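Local atomic coordinates of probable enoyl-CoA hydratase/isomerase (Pseudomonas aeruginosa PAO1, PDB entry 5YLO), a protein that probably acts as a Delta3,Delta2-enoyl-CoA isomerase of the crotonase superfamily, shifting double bonds in unsaturated fatty acyl-CoA thioesters. Residues 27-30 with 31-35; 174-178 with 179-183. All blocks are in the same frame, centred on the assembly; numbering follows the deposited sequence.

Contact 1: 27-30 with 31-35; sequences NALD and IPTLE
The carboxylate of Asp30 overlaps the ring of Pro32, its CG 3.6 Å from Pro32 CD, the two side chains crossing at about a right angle. Asp30 is the N-cap of helix 31-46, which in this crotonase-fold enzyme connects strand 15-20 to its parallel neighbour 52-56 in the main sheet. Its chi1 of 52° sets CG between the backbone N and the carbonyl carbon, turning the carboxylate forward over the first helical turn. There OD1 accepts from Thr33 N at 3.1 Å, on the anti side and 34° out of the carboxylate plane. Thr33 OG1 points at Asp30 OD1 as a likely second donor, though their modelled separation of 2.3 Å is doubtful. A threonine here can turn its hydroxyl to the same oxygen as its own amide. Pro32, one residue before Thr33, suits its place because a first-turn residue need offer no N-H to the helix, and its ring gives the carboxylate an apolar neighbour. OD2 forms a salt bridge with Arg22, which also donates to Ala28 O, while Glu70 accepts from Ile31 N. The negative charge at the positive end of the helix dipole would be expected to favour both the helix start and an ionised Asp30. Behind the polar cap, Leu34 enters the core against helix 85-97. Its N donates to Asp30 O at 2.8 Å, nearly straight at 178°, closing the first turn, and its CD2 methyl packs 4.1 Å from Leu29 CB.

Contact 2: 174-178 with 179-183; sequences ERALG and AGLVG
Ala176 O is gripped by two amides as the chain turns back at the end of helix 173-179: Leu181 N at 2.7 Å and, weakly, Val182 N at 3.4 Å. The first of these, with a weak bond of 3.4 Å from Gly180 N to Leu177 O, makes a Schellman motif. Glycine belongs at the reversal because Gly180 takes a phi of 92°, where a beta carbon would press on the preceding carbonyl oxygen. One residue before the glycine, Ala179 N still bonds in helical fashion to Arg175 O. Apolar contacts bring the two limbs together. Ala176 CB meets Leu181 CB at 3.7 Å, and a methyl is small enough to allow that approach; both residues also touch Phe133. Next along the chain, Val182 sets CG2 4.1 Å from Leu177 CB. Leu177, its CG anti to the backbone N (chi1 -170°), carries CD2 to 3.4 Å from Val182 O. Beyond the turn, Leu181 O accepts from Arg125 NE, and Gly183 is joined to Arg125 by a backbone hydrogen bond. Between the two segments, then, the turn is closed by backbone bonds and apolar contacts, with no side-chain hydrogen bond across it.

Contact 1 comes first along the chain and contact 2 some 140 residues later, on opposite sides of the chain's centre; their own centres lie 26 Å apart and their nearest atoms about 15 Å, so they do not touch. They cap opposite ends of two different helices: an N-terminus in contact 1, a C-terminus in contact 2. Residues 27-35 lie where the chain starts helix 31-46 after strand 15-20, on the crossover to parallel strand 52-56. Residues 174-183 lie where it leaves helix 173-179 for strand 184-186, an outermost strand of the same six-stranded sheet, beside 124-128. Both belong to the same crotonase-type domain.

Contact 1: 27-30 with 31-35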
loop_
_atom_site.group_PDB
_atom_site.type_symbol
_atom_site.label_atom_id
_atom_site.label_comp_id
_atom_site.label_asym_id
_atom_site.label_seq_id
_atom_site.Cartn_x
_atom_site.Cartn_y
_atom_site.Cartn_z
ATOM N N ASN A 27 31.673 -0.801 -3.168
ATOM C CA ASN A 27 31.066 -1.823 -2.313
ATOM C C ASN A 27 30.219 -2.802 -3.124
ATOM O O ASN A 27 29.140 -3.219 -2.697
ATOM C CB ASN A 27 30.243 -1.185 -1.191
ATOM C CG ASN A 27 31.072 -0.274 -0.313
ATOM O OD1 ASN A 27 31.752 -0.729 0.606
ATOM N ND2 ASN A 27 31.027 1.021 -0.595
ATOM N N ALA A 28 30.720 -3.178 -4.299
ATOM C CA ALA A 28 30.012 -4.126 -5.148
ATOM C C ALA A 28 29.854 -5.465 -4.439
ATOM O O ALA A 28 30.761 -5.929 -3.742
ATOM C CB ALA A 28 30.758 -4.313 -6.470
ATOM N N LEU A 29 28.692 -6.084 -4.623
ATOM C CA LEU A 29 28.368 -7.332 -3.941
ATOM C C LEU A 29 28.998 -8.511 -4.677
ATOM O O LEU A 29 28.724 -8.730 -5.863
ATOM C CB LEU A 29 26.852 -7.507 -3.850
ATOM C CG LEU A 29 26.091 -6.518 -2.965
ATOM C CD1 LEU A 29 24.580 -6.674 -3.118
ATOM C CD2 LEU A 29 26.502 -6.669 -1.508
ATOM N N ASP A 30 29.839 -9.268 -3.977
ATOM C CA ASP A 30 30.363 -10.526 -4.479
ATOM C C ASP A 30 30.118 -11.600 -3.430
ATOM O O ASP A 30 29.681 -11.319 -2.309
ATOM C CB ASP A 30 31.855 -10.432 -4.830
ATOM C CG ASP A 30 32.698 -9.871 -3.698
ATOM O OD1 ASP A 30 32.188 -9.719 -2.570
ATOM O OD2 ASP A 30 33.891 -9.595 -3.941
ATOM N N ILE A 31 30.393 -12.850 -3.805
ATOM C CA ILE A 31 30.124 -13.970 -2.896
ATOM C C ILE A 31 30.822 -13.793 -1.555
ATOM O O ILE A 31 30.182 -14.025 -0.513
ATOM C CB ILE A 31 30.440 -15.303 -3.586
ATOM C CG1 ILE A 31 29.627 -15.428 -4.873
ATOM C CG2 ILE A 31 30.073 -16.462 -2.680
ATOM C CD1 ILE A 31 29.647 -16.806 -5.510
ATOM N N PRO A 32 32.099 -13.367 -1.472
ATOM C CA PRO A 32 32.685 -13.151 -0.136
ATOM C C PRO A 32 31.924 -12.136 0.699
ATOM O O PRO A 32 31.734 -12.358 1.899
ATOM C CB PRO A 32 34.105 -12.680 -0.450
ATOM C CG PRO A 32 34.414 -13.263 -1.762
ATOM C CD PRO A 32 33.118 -13.208 -2.530
ATOM N N THR A 33 31.493 -11.024 0.100
ATOM C CA THR A 33 30.709 -10.039 0.839
ATOM C C THR A 33 29.352 -10.609 1.233
ATOM O O THR A 33 28.928 -10.490 2.390
ATOM C CB THR A 33 30.535 -8.773 -0.001
ATOM O OG1 THR A 33 31.764 -8.475 -0.674
ATOM C CG2 THR A 33 30.155 -7.593 0.877
ATOM N N LEU A 34 28.657 -11.235 0.277
ATOM C CA LEU A 34 27.361 -11.840 0.563
ATOM C C LEU A 34 27.455 -12.802 1.737
ATOM O O LEU A 34 26.696 -12.690 2.703
ATOM C CB LEU A 34 26.826 -12.557 -0.677
ATOM C CG LEU A 34 26.545 -11.703 -1.915
ATOM C CD1 LEU A 34 26.168 -12.581 -3.100
ATOM C CD2 LEU A 34 25.455 -10.680 -1.633
ATOM N N GLU A 35 28.412 -13.734 1.687
ATOM C CA GLU A 35 28.529 -14.749 2.730
ATOM C C GLU A 35 28.936 -14.145 4.071
ATOM O O GLU A 35 28.439 -14.567 5.121
ATOM C CB GLU A 35 29.532 -15.824 2.310
ATOM C CG GLU A 35 29.058 -16.717 1.178
ATOM C CD GLU A 35 29.915 -17.959 1.024
ATOM O OE1 GLU A 35 30.612 -18.085 -0.004
ATOM O OE2 GLU A 35 29.899 -18.808 1.940
#

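Contact 2: 174-178 with 179-183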
loop_
_atom_site.group_PDB
_atom_site.type_symbol
_atom_site.label_atom_id
_atom_site.label_comp_id
_atom_site.label_asym_id
_atom_site.label_seq_id
_atom_site.Cartn_x
_atom_site.Cartn_y
_atom_site.Cartn_z
ATOM N N GLU A 174 15.846 13.197 -2.252
ATOM C CA GLU A 174 14.592 13.916 -2.064
ATOM C C GLU A 174 13.434 13.177 -2.718
ATOM O O GLU A 174 12.366 13.016 -2.114
ATOM C CB GLU A 174 14.704 15.332 -2.624
ATOM C CG GLU A 174 15.015 16.385 -1.583
ATOM C CD GLU A 174 14.861 17.791 -2.124
ATOM O OE1 GLU A 174 15.253 18.747 -1.422
ATOM O OE2 GLU A 174 14.346 17.938 -3.252
ATOM N N ARG A 175 13.621 12.723 -3.960
ATOM C CA ARG A 175 12.548 12.008 -4.642
ATOM C C ARG A 175 12.267 10.671 -3.971
ATOM O O ARG A 175 11.106 10.269 -3.838
ATOM C CB ARG A 175 12.891 11.805 -6.118
ATOM C CG ARG A 175 11.770 11.145 -6.907
ATOM C CD ARG A 175 12.100 11.016 -8.383
ATOM N NE ARG A 175 10.960 10.496 -9.131
ATOM C CZ ARG A 175 10.967 10.262 -10.438
ATOM N NH1 ARG A 175 12.061 10.501 -11.149
ATOM N NH2 ARG A 175 9.882 9.789 -11.035
ATOM N N ALA A 176 13.319 9.969 -3.542
ATOM C CA ALA A 176 13.126 8.726 -2.804
ATOM C C ALA A 176 12.383 8.977 -1.500
ATOM O O ALA A 176 11.523 8.181 -1.101
ATOM C CB ALA A 176 14.475 8.059 -2.536
ATOM N N LEU A 177 12.700 10.084 -0.824
ATOM C CA LEU A 177 11.999 10.437 0.404
ATOM C C LEU A 177 10.522 10.699 0.138
ATOM O O LEU A 177 9.657 10.224 0.882
ATOM C CB LEU A 177 12.664 11.661 1.042
ATOM C CG LEU A 177 12.288 12.125 2.453
ATOM C CD1 LEU A 177 11.085 13.059 2.441
ATOM C CD2 LEU A 177 12.039 10.930 3.362
ATOM N N GLY A 178 10.215 11.447 -0.923
ATOM C CA GLY A 178 8.833 11.794 -1.200
ATOM C C GLY A 178 8.000 10.626 -1.686
ATOM O O GLY A 178 6.789 10.588 -1.454
ATOM N N ALA A 179 8.627 9.665 -2.365
ATOM C CA ALA A 179 7.918 8.496 -2.866
ATOM C C ALA A 179 7.775 7.395 -1.825
ATOM O O ALA A 179 7.059 6.418 -2.078
ATOM C CB ALA A 179 8.630 7.938 -4.101
ATOM N N GLY A 180 8.432 7.523 -0.676
ATOM C CA GLY A 180 8.398 6.501 0.348
ATOM C C GLY A 180 9.505 5.477 0.266
ATOM O O GLY A 180 9.446 4.467 0.978
ATOM N N LEU A 181 10.512 5.701 -0.580
ATOM C CA LEU A 181 11.604 4.741 -0.703
ATOM C C LEU A 181 12.469 4.729 0.550
ATOM O O LEU A 181 12.846 3.659 1.044
ATOM C CB LEU A 181 12.439 5.065 -1.942
ATOM C CG LEU A 181 13.433 4.014 -2.432
ATOM C CD1 LEU A 181 12.730 2.694 -2.694
ATOM C CD2 LEU A 181 14.122 4.515 -3.689
ATOM N N VAL A 182 12.793 5.906 1.080
ATOM C CA VAL A 182 13.510 6.028 2.341
ATOM C C VAL A 182 12.629 6.806 3.306
ATOM O O VAL A 182 11.735 7.553 2.897
ATOM C CB VAL A 182 14.885 6.711 2.172
ATOM C CG1 VAL A 182 15.702 5.998 1.106
ATOM C CG2 VAL A 182 14.719 8.185 1.827
ATOM N N GLY A 183 12.883 6.621 4.596
ATOM C CA GLY A 183 12.056 7.238 5.614
ATOM C C GLY A 183 12.564 8.583 6.083
ATOM O O GLY A 183 11.804 9.381 6.640
#